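Local coordinates for protein UDP-N-Acetylglucosamine 2-Epimerase (Thermus thermophilus, PDB 1V4V) that probably interconverts UDP-N-acetylglucosamine and UDP-N-acetylmannosamine by inverting carbon 2 of the sugar, as a UDP-GlcNAc 2-epimerase of the GT-B type, at residues R29-L34 with V357-A362; V8-G13 with P23-L28; G4-V9 with G91-L96; L172-T177 with G351-M356; K35-L40 with Q58-L63. All blocks are in the same frame, centred on the assembly; numbering follows the deposited sequence.

Interaction 1: residues R29-L34 with V357-A362; sequences RGIPGL and VARGVA
The CD1 methyl of I31 lies over one face of the peptide group joining A358 to R359, the flat group of this otherwise aliphatic contact, and comes within 3.5 Å of A358 O. At the rim of that peptide the same oxygen accepts the helix hydrogen bond from A362 N (3.0 Å), while the isoleucine methyl rests above the peptide plane. The pairing joins a type II beta turn, I31 to L34, to helix 353-364, which packs against the N-terminal Rossmann-like domain of this GT-B protein. G33 occupies the turn position with positive phi, where a CB would collide with the preceding carbonyl, and L34 N closes the turn onto I31 O at 3.2 Å.

A358 and A362 stand one helical turn apart, and both direct CB at the turn. Alanine suits these sites because its small side chain allows the larger isoleucine and leucine to approach the helix backbone closely. I31 sets CG1 anti to its carbonyl carbon (chi1 -62°), and chi2 near 180° extends CD1 toward the helix, 3.7 Å from A358 CB. Its other branch, CG2, reaches A362 CB at 4.1 Å. L34, which also touches L28 and V8, meets that alanine from the strand end of the turn: L34 CD1 lies 3.8 Å from A362 CB.

Interaction 2: residues V8-G13 with P23-L28; sequences VVLAFG and PVYLAL
L10 and V8 pack against L28, V24 and Y25 in a buried helix-on-sheet contact within the first beta-alpha-beta unit of the N-terminal Rossmann-like domain. Strand 8-12 and helix 23-28 run almost antiparallel, 170° between their directions, with axes 10.0 Å apart, as expected of a strand and the crossover helix that returns over its sheet. There is no hydrogen bond between the two segments; branched aliphatic side chains fill the space between them.

L10 contributes most, because its two methyls divide the work. CD2 nestles against the start of Y25, 3.9 Å from Y25 CB, and it also touches V24 CG1 at 4.2 Å. CD1 faces the other way along the helix, meeting L28 CD1 at 4.0 Å, and it also lies near the plane of the Y25 ring at the ring's edge. The side chains of L10 and L28 lie alongside one another, pointing opposite ways. V8 lies two residues earlier on the same face of the strand and adds a second neighbour for that helix leucine, V8 CG1 to L28 CD1 at 3.9 Å; here the two side chains are roughly perpendicular. V8 has CG1 anti to its backbone N (chi1 -179°), which places this branch within reach of L28. Valine and leucine suit the site, being bulky enough to span the gap between sheet and helix without bringing in a polar group.

Beyond this layer, Y25 leans on P36 of strand 34-40, while V24 and L28 are covered by V357 and A358 of helix 353-364, which therefore lies against the same helix.

Interaction 3: residues G4-V9 with G91-L96; sequences GMKRVV and GADYVL
V8 and V9 pair with Y94 and V95 as parallel strands in the Rossmann-like sheet, their short axes 4.7 Å apart and crossing at -23°. The ladder is regular at its far end, where V9 N donates to Y94 O (3.0 Å) and L96 N donates to V9 O (2.9 Å). At the near end the chain is still leaving the Schellman motif that closes the helix before G91, whose positive phi favours glycine, and here side chain and backbone share the pairing. R7 O takes a good bond from D93 N (2.8 Å) and a weak one from Y94 N.

D93 then extends the ladder with its carboxylate. With CG anti to the carbonyl carbon (chi1 -70°), its side chain turns toward strand 6-9, and OD1 accepts R7 N at 3.0 Å through the anti lone pair. Aspartate suits this place because its short side chain supplies an acceptor where the pairing needs one. The K6 side chain lies across that of D93, its CD against D93 CG, whereas the charged ends of K6 and R7 lie too far away for a salt bridge with the carboxylate. On R7 the lower side chain, CB through CD, runs past G91 O.

On the face carrying V8 and Y94, V8 CG1 packs on L96 CD1 at 4.0 Å, while the phenol of Y94 leads away to bond D148 through OH. On the other face V9 is pressed against the single methyl of A92: V9 CG2 and A92 CB stand only 3.5 Å apart, tighter than usual van der Waals contact.

Interaction 4: residues L172-T177 with G351-M356; sequences LVTGQT and GKAGLM
M356, a selenomethionine in this crystal, reaches from helix 353-364 into the bend that follows edge strand 171-173 of the N-terminal Rossmann-like sheet. Its chain folds at chi3 (51°), which turns CE against L172, V173 O and T174; the modelled 3.0 Å between M356 CE and V173 O is unusually short and so doubtful. T174 runs alongside it, pointing the other way, with T174 CG2 at 3.9 Å from M356 CE. The threonine's hydroxyl is used within its own loop, OG1 donating to G175 O. L172 CG also touches this methyl, 3.8 Å from M356 CE; an alanine in place of L172 would probably open a gap beside that methyl and allow the selenomethionine end to shift.

A353, in the first turn of the helix, presents its CB methyl to the backbone of the loop. This CB lies 3.3 Å from T174 O and also close to the carbonyl oxygens of G175 and Q176, a closely packed place for which a single methyl is well suited. T177 CG2 also packs on A353 CB (3.8 Å), while D180 receives the helix-start N-H of G354. Just before the helix, a water accepts from G351 N at 2.9 Å and lies 2.8 Å from Q176 O.

Interaction 5: residues K35-L40 with Q58-L63; sequences KPLVLL and QEDRNL
L40 and E59 cross at about a right angle, L40 CG resting 3.6 Å from E59 CB. The leucine has CG anti to its carbonyl carbon (chi1 -61°), which places it against the lower part of the glutamate; an alanine here would remove CG and both methyls and would probably leave a gap beside E59 CB. The glutamate chain bends at chi2 and carries its charge away to a salt bridge with R49.

L39 differs, with CG anti to the backbone N (chi1 169°), on the opposite face of the strand. Its CD1 packs on L63 CD2 at 3.9 Å and on the aliphatic start of R61, whose extended chain carries the guanidinium off to E89. Arginine suits this position, offering carbons to the leucine and charge to a partner farther out.

D60 turns its carboxylate back to strand 35-40, where OD2 accepts V38 N at 2.9 Å on the anti lone pair, and L37 CD2 lies against the same oxygen. V38 O in turn takes two donors, D60 N at 2.8 Å and R61 N at 3.2 Å. Regular pairing follows: L40 N bonds R61 O (2.9 Å), and L63 N bonds L40 O (3.0 Å). Helix 45-53 connects these parallel neighbours, completing a beta-alpha-beta unit, with 61-62 the outermost strand at this end of the Rossmann-like sheet.

Overall arrangement
All five contacts belong to the N-terminal domain of a two-domain GT-B architecture, although helix 353-364 comes from near the C-terminus. Interactions 2, 3 and 5 meet on neighbouring strands in the order 61-62, 34-40, 6-12, 94-98, their centres 9 to 11 Å apart; interactions 2 and 3 share V8 and V9. Interactions 1 and 4 both use helix 353-364, interaction 4 being nested within the loop closed by interaction 1, and lie about 13 Å apart. Interactions 4 and 5 are the most distant pair, about 22 Å between centres. The last helix thus returns from beyond the second sheet in sequence to cover helix 15-29, bringing a C-terminal segment back onto the first domain.

Interaction 1: residues R29-L34 with V357-A362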
# COMPACT_ATOMS: atom_id res chain seq x y z
N ARG A 29 -13.97 22.49 8.81
CA ARG A 29 -14.36 23.29 9.96
C ARG A 29 -15.77 23.84 9.77
O ARG A 29 -16.45 24.18 10.74
CB ARG A 29 -13.36 24.43 10.16
CG ARG A 29 -13.46 25.11 11.52
CD ARG A 29 -12.34 26.12 11.71
NE ARG A 29 -12.43 27.22 10.76
CZ ARG A 29 -11.54 28.20 10.66
NH1 ARG A 29 -10.48 28.22 11.46
NH2 ARG A 29 -11.70 29.16 9.76
N GLY A 30 -16.20 23.92 8.52
CA GLY A 30 -17.52 24.44 8.23
C GLY A 30 -18.62 23.40 8.16
O GLY A 30 -19.77 23.72 7.85
N ILE A 31 -18.28 22.15 8.46
CA ILE A 31 -19.28 21.08 8.43
C ILE A 31 -19.70 20.68 9.84
O ILE A 31 -18.89 20.24 10.65
CB ILE A 31 -18.74 19.84 7.69
CG1 ILE A 31 -18.44 20.20 6.23
CG2 ILE A 31 -19.76 18.71 7.75
CD1 ILE A 31 -17.96 19.04 5.39
N PRO A 32 -21.00 20.83 10.15
CA PRO A 32 -21.54 20.48 11.46
C PRO A 32 -21.33 19.01 11.82
O PRO A 32 -21.60 18.13 11.01
CB PRO A 32 -23.02 20.84 11.33
CG PRO A 32 -23.00 21.98 10.37
CD PRO A 32 -22.03 21.49 9.32
N GLY A 33 -20.85 18.77 13.03
CA GLY A 33 -20.62 17.41 13.47
C GLY A 33 -19.18 16.96 13.26
O GLY A 33 -18.81 15.87 13.67
N LEU A 34 -18.39 17.81 12.61
CA LEU A 34 -16.99 17.49 12.35
C LEU A 34 -16.05 18.54 12.92
O LEU A 34 -16.37 19.73 12.97
CB LEU A 34 -16.73 17.38 10.84
CG LEU A 34 -17.35 16.22 10.07
CD1 LEU A 34 -17.00 16.32 8.60
CD2 LEU A 34 -16.86 14.91 10.65
N VAL A 357 -13.65 17.32 -0.86
CA VAL A 357 -12.92 16.37 -0.03
C VAL A 357 -13.61 16.33 1.33
O VAL A 357 -13.90 15.25 1.86
CB VAL A 357 -11.44 16.79 0.16
CG1 VAL A 357 -10.77 15.92 1.23
CG2 VAL A 357 -10.70 16.66 -1.15
N ALA A 358 -13.90 17.51 1.88
CA ALA A 358 -14.55 17.63 3.18
C ALA A 358 -15.91 16.93 3.18
O ALA A 358 -16.25 16.22 4.13
CB ALA A 358 -14.72 19.10 3.55
N ARG A 359 -16.68 17.13 2.12
CA ARG A 359 -18.00 16.51 2.02
C ARG A 359 -17.86 15.01 1.81
O ARG A 359 -18.73 14.24 2.22
CB ARG A 359 -18.79 17.14 0.87
CG ARG A 359 -19.27 18.55 1.19
CD ARG A 359 -19.93 19.22 -0.01
NE ARG A 359 -20.52 20.51 0.36
CZ ARG A 359 -21.04 21.37 -0.51
NH1 ARG A 359 -21.03 21.09 -1.81
NH2 ARG A 359 -21.56 22.51 -0.09
N GLY A 360 -16.77 14.59 1.17
CA GLY A 360 -16.55 13.17 0.96
C GLY A 360 -16.34 12.49 2.30
O GLY A 360 -16.85 11.39 2.53
N VAL A 361 -15.60 13.14 3.19
CA VAL A 361 -15.32 12.62 4.52
C VAL A 361 -16.61 12.58 5.35
O VAL A 361 -16.92 11.58 6.01
CB VAL A 361 -14.26 13.49 5.24
CG1 VAL A 361 -14.10 13.04 6.69
CG2 VAL A 361 -12.92 13.38 4.51
N ALA A 362 -17.36 13.68 5.31
CA ALA A 362 -18.62 13.77 6.05
C ALA A 362 -19.54 12.62 5.64
O ALA A 362 -20.21 12.02 6.47
CB ALA A 362 -19.29 15.11 5.76

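Interaction 2: residues V8-G13 with P23-L28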
# COMPACT_ATOMS: atom_id res chain seq x y z
N VAL A 8 -11.46 14.70 12.60
CA VAL A 8 -10.74 14.37 11.37
C VAL A 8 -9.34 14.93 11.45
O VAL A 8 -9.14 16.15 11.47
CB VAL A 8 -11.45 14.97 10.13
CG1 VAL A 8 -10.71 14.59 8.86
CG2 VAL A 8 -12.88 14.47 10.08
N VAL A 9 -8.35 14.05 11.51
CA VAL A 9 -6.97 14.48 11.62
C VAL A 9 -6.28 14.56 10.26
O VAL A 9 -6.29 13.60 9.49
CB VAL A 9 -6.16 13.52 12.53
CG1 VAL A 9 -4.70 13.97 12.61
CG2 VAL A 9 -6.77 13.48 13.93
N LEU A 10 -5.73 15.73 9.96
CA LEU A 10 -4.98 15.92 8.72
C LEU A 10 -3.52 15.81 9.13
O LEU A 10 -3.05 16.59 9.95
CB LEU A 10 -5.25 17.30 8.12
CG LEU A 10 -6.65 17.55 7.57
CD1 LEU A 10 -7.63 17.76 8.73
CD2 LEU A 10 -6.63 18.79 6.68
N ALA A 11 -2.82 14.83 8.58
CA ALA A 11 -1.43 14.61 8.91
C ALA A 11 -0.52 14.90 7.72
O ALA A 11 -0.67 14.29 6.67
CB ALA A 11 -1.24 13.18 9.38
N PHE A 12 0.42 15.82 7.90
CA PHE A 12 1.36 16.19 6.84
C PHE A 12 2.61 16.80 7.47
O PHE A 12 2.59 17.19 8.64
CB PHE A 12 0.70 17.17 5.87
CG PHE A 12 0.05 18.34 6.54
CD1 PHE A 12 0.80 19.45 6.92
CD2 PHE A 12 -1.32 18.34 6.81
CE1 PHE A 12 0.20 20.54 7.55
CE2 PHE A 12 -1.93 19.42 7.44
CZ PHE A 12 -1.17 20.52 7.82
N GLY A 13 3.70 16.88 6.71
CA GLY A 13 4.92 17.41 7.27
C GLY A 13 5.76 18.37 6.44
O GLY A 13 6.88 18.69 6.83
N PRO A 23 -7.03 24.16 2.41
CA PRO A 23 -8.40 24.30 1.90
C PRO A 23 -9.33 23.23 2.45
O PRO A 23 -10.52 23.47 2.67
CB PRO A 23 -8.22 24.19 0.39
CG PRO A 23 -6.84 24.72 0.16
CD PRO A 23 -6.06 24.10 1.30
N VAL A 24 -8.79 22.03 2.64
CA VAL A 24 -9.57 20.91 3.17
C VAL A 24 -9.89 21.17 4.64
O VAL A 24 -11.02 21.01 5.08
CB VAL A 24 -8.78 19.59 3.05
CG1 VAL A 24 -9.58 18.43 3.66
CG2 VAL A 24 -8.46 19.31 1.58
N TYR A 25 -8.87 21.57 5.40
CA TYR A 25 -9.04 21.86 6.82
C TYR A 25 -10.16 22.88 7.06
O TYR A 25 -11.04 22.68 7.90
CB TYR A 25 -7.75 22.43 7.40
CG TYR A 25 -7.84 22.81 8.86
CD1 TYR A 25 -7.55 21.89 9.86
CD2 TYR A 25 -8.21 24.11 9.24
CE1 TYR A 25 -7.62 22.24 11.20
CE2 TYR A 25 -8.29 24.47 10.58
CZ TYR A 25 -8.00 23.53 11.56
OH TYR A 25 -8.05 23.88 12.89
N LEU A 26 -10.11 23.98 6.32
CA LEU A 26 -11.10 25.04 6.47
C LEU A 26 -12.49 24.60 6.05
O LEU A 26 -13.48 24.99 6.66
CB LEU A 26 -10.65 26.29 5.70
CG LEU A 26 -9.34 26.89 6.22
CD1 LEU A 26 -8.84 27.97 5.28
CD2 LEU A 26 -9.56 27.45 7.63
N ALA A 27 -12.57 23.78 5.00
CA ALA A 27 -13.87 23.29 4.53
C ALA A 27 -14.49 22.34 5.56
O ALA A 27 -15.71 22.31 5.73
CB ALA A 27 -13.70 22.58 3.19
N LEU A 28 -13.64 21.57 6.24
CA LEU A 28 -14.10 20.63 7.26
C LEU A 28 -14.62 21.38 8.48
O LEU A 28 -15.58 20.96 9.13
CB LEU A 28 -12.96 19.70 7.67
CG LEU A 28 -12.57 18.58 6.71
CD1 LEU A 28 -11.22 18.01 7.10
CD2 LEU A 28 -13.64 17.49 6.73

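Interaction 3: residues G4-V9 with G91-L96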
# COMPACT_ATOMS: atom_id res chain seq x y z
N GLY A 4 -17.71 19.91 16.29
CA GLY A 4 -18.41 18.66 15.89
C GLY A 4 -18.01 17.49 16.78
O GLY A 4 -17.02 17.57 17.50
N MSE A 5 -18.78 16.40 16.71
CA MSE A 5 -18.49 15.23 17.53
C MSE A 5 -17.40 14.36 16.90
O MSE A 5 -16.59 13.77 17.62
CB MSE A 5 -19.77 14.39 17.73
CG MSE A 5 -20.07 13.39 16.62
SE MSE A 5 -20.89 14.12 15.02
CE MSE A 5 -22.54 13.11 15.06
N LYS A 6 -17.39 14.27 15.58
CA LYS A 6 -16.38 13.48 14.88
C LYS A 6 -15.09 14.27 14.73
O LYS A 6 -15.12 15.49 14.56
CB LYS A 6 -16.89 13.07 13.49
CG LYS A 6 -18.17 12.24 13.47
CD LYS A 6 -18.01 10.92 14.22
CE LYS A 6 -19.11 9.94 13.85
NZ LYS A 6 -20.47 10.53 13.99
N ARG A 7 -13.96 13.58 14.79
CA ARG A 7 -12.67 14.25 14.65
C ARG A 7 -11.94 13.76 13.41
O ARG A 7 -11.81 12.55 13.18
CB ARG A 7 -11.83 14.03 15.91
CG ARG A 7 -12.56 14.40 17.20
CD ARG A 7 -11.61 14.45 18.39
NE ARG A 7 -12.31 14.42 19.68
CZ ARG A 7 -13.26 15.27 20.05
NH1 ARG A 7 -13.65 16.25 19.25
NH2 ARG A 7 -13.82 15.15 21.25
N VAL A 8 -11.46 14.70 12.60
CA VAL A 8 -10.74 14.37 11.37
C VAL A 8 -9.34 14.93 11.45
O VAL A 8 -9.14 16.15 11.47
CB VAL A 8 -11.45 14.97 10.13
CG1 VAL A 8 -10.71 14.59 8.86
CG2 VAL A 8 -12.88 14.47 10.08
N VAL A 9 -8.35 14.05 11.51
CA VAL A 9 -6.97 14.48 11.62
C VAL A 9 -6.28 14.56 10.26
O VAL A 9 -6.29 13.60 9.49
CB VAL A 9 -6.16 13.52 12.53
CG1 VAL A 9 -4.70 13.97 12.61
CG2 VAL A 9 -6.77 13.48 13.93
N GLY A 91 -8.02 10.94 19.36
CA GLY A 91 -9.39 10.47 19.16
C GLY A 91 -9.89 10.54 17.73
O GLY A 91 -11.09 10.73 17.48
N ALA A 92 -8.99 10.37 16.77
CA ALA A 92 -9.34 10.45 15.36
C ALA A 92 -10.39 9.45 14.89
O ALA A 92 -10.30 8.26 15.17
CB ALA A 92 -8.07 10.30 14.49
N ASP A 93 -11.39 9.96 14.17
CA ASP A 93 -12.45 9.13 13.61
C ASP A 93 -12.18 8.95 12.12
O ASP A 93 -12.78 8.09 11.46
CB ASP A 93 -13.82 9.78 13.81
CG ASP A 93 -14.26 9.79 15.25
OD1 ASP A 93 -14.18 10.85 15.91
OD2 ASP A 93 -14.68 8.72 15.74
N TYR A 94 -11.27 9.76 11.60
CA TYR A 94 -10.90 9.70 10.20
C TYR A 94 -9.54 10.38 10.05
O TYR A 94 -9.23 11.33 10.77
CB TYR A 94 -11.95 10.42 9.34
CG TYR A 94 -12.07 9.86 7.94
CD1 TYR A 94 -11.17 10.23 6.93
CD2 TYR A 94 -13.05 8.93 7.63
CE1 TYR A 94 -11.26 9.67 5.65
CE2 TYR A 94 -13.14 8.37 6.37
CZ TYR A 94 -12.24 8.74 5.38
OH TYR A 94 -12.34 8.16 4.15
N VAL A 95 -8.73 9.88 9.13
CA VAL A 95 -7.41 10.45 8.89
C VAL A 95 -7.24 10.79 7.42
O VAL A 95 -7.59 10.01 6.54
CB VAL A 95 -6.30 9.47 9.29
CG1 VAL A 95 -4.93 10.11 9.05
CG2 VAL A 95 -6.44 9.09 10.76
N LEU A 96 -6.70 11.98 7.16
CA LEU A 96 -6.45 12.40 5.79
C LEU A 96 -4.95 12.58 5.60
O LEU A 96 -4.28 13.19 6.42
CB LEU A 96 -7.17 13.73 5.49
CG LEU A 96 -8.70 13.72 5.45
CD1 LEU A 96 -9.20 15.13 5.15
CD2 LEU A 96 -9.19 12.76 4.39

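Interaction 4: residues L172-T177 with G351-M356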
# COMPACT_ATOMS: atom_id res chain seq x y z
N LEU A 172 -13.43 9.45 -5.49
CA LEU A 172 -14.15 10.69 -5.76
C LEU A 172 -13.22 11.59 -6.57
O LEU A 172 -12.10 11.84 -6.14
CB LEU A 172 -14.53 11.39 -4.45
CG LEU A 172 -15.25 12.74 -4.56
CD1 LEU A 172 -16.65 12.54 -5.11
CD2 LEU A 172 -15.32 13.39 -3.18
N VAL A 173 -13.66 12.06 -7.73
CA VAL A 173 -12.83 12.95 -8.54
C VAL A 173 -13.12 14.35 -8.02
O VAL A 173 -14.25 14.83 -8.11
CB VAL A 173 -13.20 12.87 -10.04
CG1 VAL A 173 -12.36 13.85 -10.83
CG2 VAL A 173 -12.96 11.46 -10.55
N THR A 174 -12.10 15.01 -7.47
CA THR A 174 -12.28 16.31 -6.86
C THR A 174 -11.66 17.51 -7.56
O THR A 174 -12.07 18.65 -7.32
CB THR A 174 -11.70 16.31 -5.43
OG1 THR A 174 -10.29 16.11 -5.51
CG2 THR A 174 -12.32 15.18 -4.61
N GLY A 175 -10.68 17.27 -8.42
CA GLY A 175 -9.98 18.37 -9.06
C GLY A 175 -8.86 18.66 -8.06
O GLY A 175 -8.79 17.99 -7.03
N GLN A 176 -8.01 19.64 -8.33
CA GLN A 176 -6.91 19.93 -7.41
C GLN A 176 -7.20 20.93 -6.30
O GLN A 176 -7.70 22.03 -6.56
CB GLN A 176 -5.69 20.39 -8.21
CG GLN A 176 -5.21 19.37 -9.24
CD GLN A 176 -3.81 19.67 -9.74
OE1 GLN A 176 -3.45 19.29 -10.86
NE2 GLN A 176 -3.01 20.33 -8.92
N THR A 177 -6.87 20.57 -5.07
CA THR A 177 -7.09 21.49 -3.96
C THR A 177 -6.12 22.66 -4.09
O THR A 177 -6.31 23.71 -3.47
CB THR A 177 -6.88 20.81 -2.58
OG1 THR A 177 -5.53 20.35 -2.46
CG2 THR A 177 -7.83 19.63 -2.43
N GLY A 351 -11.75 25.33 -7.93
CA GLY A 351 -11.48 26.10 -6.73
C GLY A 351 -12.22 25.63 -5.49
O GLY A 351 -12.08 26.22 -4.41
N LYS A 352 -13.00 24.57 -5.63
CA LYS A 352 -13.76 24.03 -4.51
C LYS A 352 -13.47 22.55 -4.23
O LYS A 352 -14.32 21.83 -3.70
CB LYS A 352 -15.25 24.26 -4.75
CG LYS A 352 -15.58 25.75 -4.89
CD LYS A 352 -17.02 25.99 -5.29
CE LYS A 352 -17.30 27.49 -5.35
NZ LYS A 352 -16.97 28.16 -4.06
N ALA A 353 -12.28 22.10 -4.59
CA ALA A 353 -11.88 20.71 -4.38
C ALA A 353 -11.86 20.40 -2.88
O ALA A 353 -12.21 19.30 -2.46
CB ALA A 353 -10.51 20.46 -4.99
N GLY A 354 -11.44 21.39 -2.09
CA GLY A 354 -11.37 21.22 -0.65
C GLY A 354 -12.73 20.92 -0.06
O GLY A 354 -12.86 20.08 0.84
N LEU A 355 -13.75 21.61 -0.56
CA LEU A 355 -15.10 21.40 -0.07
C LEU A 355 -15.58 20.00 -0.42
O LEU A 355 -16.27 19.36 0.37
CB LEU A 355 -16.06 22.44 -0.67
CG LEU A 355 -17.52 22.37 -0.21
CD1 LEU A 355 -17.59 22.49 1.30
CD2 LEU A 355 -18.31 23.48 -0.88
N MSE A 356 -15.21 19.52 -1.61
CA MSE A 356 -15.61 18.18 -2.03
C MSE A 356 -14.92 17.11 -1.18
O MSE A 356 -15.54 16.11 -0.83
CB MSE A 356 -15.29 17.96 -3.51
CG MSE A 356 -16.32 18.58 -4.44
SE MSE A 356 -15.98 18.11 -6.28
CE MSE A 356 -15.84 16.20 -6.02
O HOH W 1 -10.12 23.03 -7.45

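Interaction 5: residues K35-L40 with Q58-L63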
# COMPACT_ATOMS: atom_id res chain seq x y z
N LYS A 35 -14.88 18.09 13.35
CA LYS A 35 -13.86 18.98 13.87
C LYS A 35 -12.53 18.54 13.28
O LYS A 35 -12.08 17.42 13.51
CB LYS A 35 -13.79 18.92 15.40
CG LYS A 35 -12.67 19.77 15.97
CD LYS A 35 -12.86 20.04 17.45
CE LYS A 35 -12.84 18.76 18.26
NZ LYS A 35 -13.15 19.01 19.70
N PRO A 36 -11.88 19.42 12.50
CA PRO A 36 -10.60 19.07 11.90
C PRO A 36 -9.46 19.31 12.88
O PRO A 36 -9.52 20.23 13.70
CB PRO A 36 -10.53 19.98 10.69
CG PRO A 36 -11.16 21.25 11.22
CD PRO A 36 -12.36 20.73 12.01
N LEU A 37 -8.43 18.48 12.80
CA LEU A 37 -7.26 18.62 13.65
C LEU A 37 -6.02 18.42 12.79
O LEU A 37 -6.08 17.74 11.76
CB LEU A 37 -7.26 17.57 14.76
CG LEU A 37 -8.40 17.60 15.78
CD1 LEU A 37 -8.26 16.39 16.69
CD2 LEU A 37 -8.35 18.89 16.60
N VAL A 38 -4.91 19.01 13.20
CA VAL A 38 -3.67 18.89 12.43
C VAL A 38 -2.55 18.22 13.21
O VAL A 38 -2.21 18.63 14.33
CB VAL A 38 -3.17 20.28 11.95
CG1 VAL A 38 -1.78 20.16 11.34
CG2 VAL A 38 -4.14 20.84 10.92
N LEU A 39 -1.98 17.18 12.61
CA LEU A 39 -0.86 16.45 13.19
C LEU A 39 0.32 16.69 12.26
O LEU A 39 0.28 16.26 11.11
CB LEU A 39 -1.15 14.95 13.25
CG LEU A 39 0.05 14.06 13.59
CD1 LEU A 39 0.55 14.36 15.00
CD2 LEU A 39 -0.35 12.59 13.47
N LEU A 40 1.34 17.40 12.73
CA LEU A 40 2.52 17.64 11.89
C LEU A 40 3.39 16.40 11.98
O LEU A 40 3.55 15.83 13.06
CB LEU A 40 3.28 18.88 12.36
CG LEU A 40 2.47 20.18 12.29
CD1 LEU A 40 3.39 21.36 12.56
CD2 LEU A 40 1.83 20.31 10.91
N GLN A 58 -3.54 26.38 13.07
CA GLN A 58 -2.53 26.04 14.07
C GLN A 58 -2.51 24.52 14.16
O GLN A 58 -3.54 23.88 13.94
CB GLN A 58 -2.92 26.62 15.44
CG GLN A 58 -3.72 27.91 15.36
CD GLN A 58 -2.96 29.04 14.70
OE1 GLN A 58 -3.55 30.06 14.33
NE2 GLN A 58 -1.65 28.88 14.57
N GLU A 59 -1.36 23.93 14.48
CA GLU A 59 -1.32 22.47 14.59
C GLU A 59 -1.77 22.07 15.98
O GLU A 59 -1.70 22.86 16.92
CB GLU A 59 0.09 21.93 14.31
CG GLU A 59 1.00 21.74 15.52
CD GLU A 59 1.71 23.01 15.93
OE1 GLU A 59 2.61 22.93 16.79
OE2 GLU A 59 1.37 24.08 15.39
N ASP A 60 -2.24 20.83 16.10
CA ASP A 60 -2.72 20.31 17.37
C ASP A 60 -1.70 19.40 18.04
O ASP A 60 -1.65 19.29 19.26
CB ASP A 60 -4.03 19.56 17.16
CG ASP A 60 -5.16 20.48 16.75
OD1 ASP A 60 -5.68 21.20 17.63
OD2 ASP A 60 -5.52 20.49 15.56
N ARG A 61 -0.87 18.75 17.22
CA ARG A 61 0.14 17.84 17.74
C ARG A 61 1.28 17.69 16.73
O ARG A 61 1.09 17.94 15.54
CB ARG A 61 -0.50 16.49 18.05
CG ARG A 61 0.42 15.47 18.71
CD ARG A 61 -0.38 14.46 19.51
NE ARG A 61 0.43 13.36 20.00
CZ ARG A 61 0.05 12.51 20.95
NH1 ARG A 61 -1.14 12.65 21.52
NH2 ARG A 61 0.85 11.52 21.32
N ASN A 62 2.45 17.28 17.21
CA ASN A 62 3.61 17.09 16.36
C ASN A 62 4.29 15.77 16.68
O ASN A 62 4.36 15.37 17.84
CB ASN A 62 4.64 18.21 16.57
CG ASN A 62 4.07 19.59 16.36
OD1 ASN A 62 3.24 20.07 17.15
ND2 ASN A 62 4.50 20.25 15.30
N LEU A 63 4.79 15.08 15.65
CA LEU A 63 5.51 13.84 15.89
C LEU A 63 6.96 14.23 16.18
O LEU A 63 7.38 15.33 15.84
CB LEU A 63 5.46 12.93 14.66
CG LEU A 63 4.08 12.40 14.26
CD1 LEU A 63 4.24 11.38 13.12
CD2 LEU A 63 3.41 11.74 15.46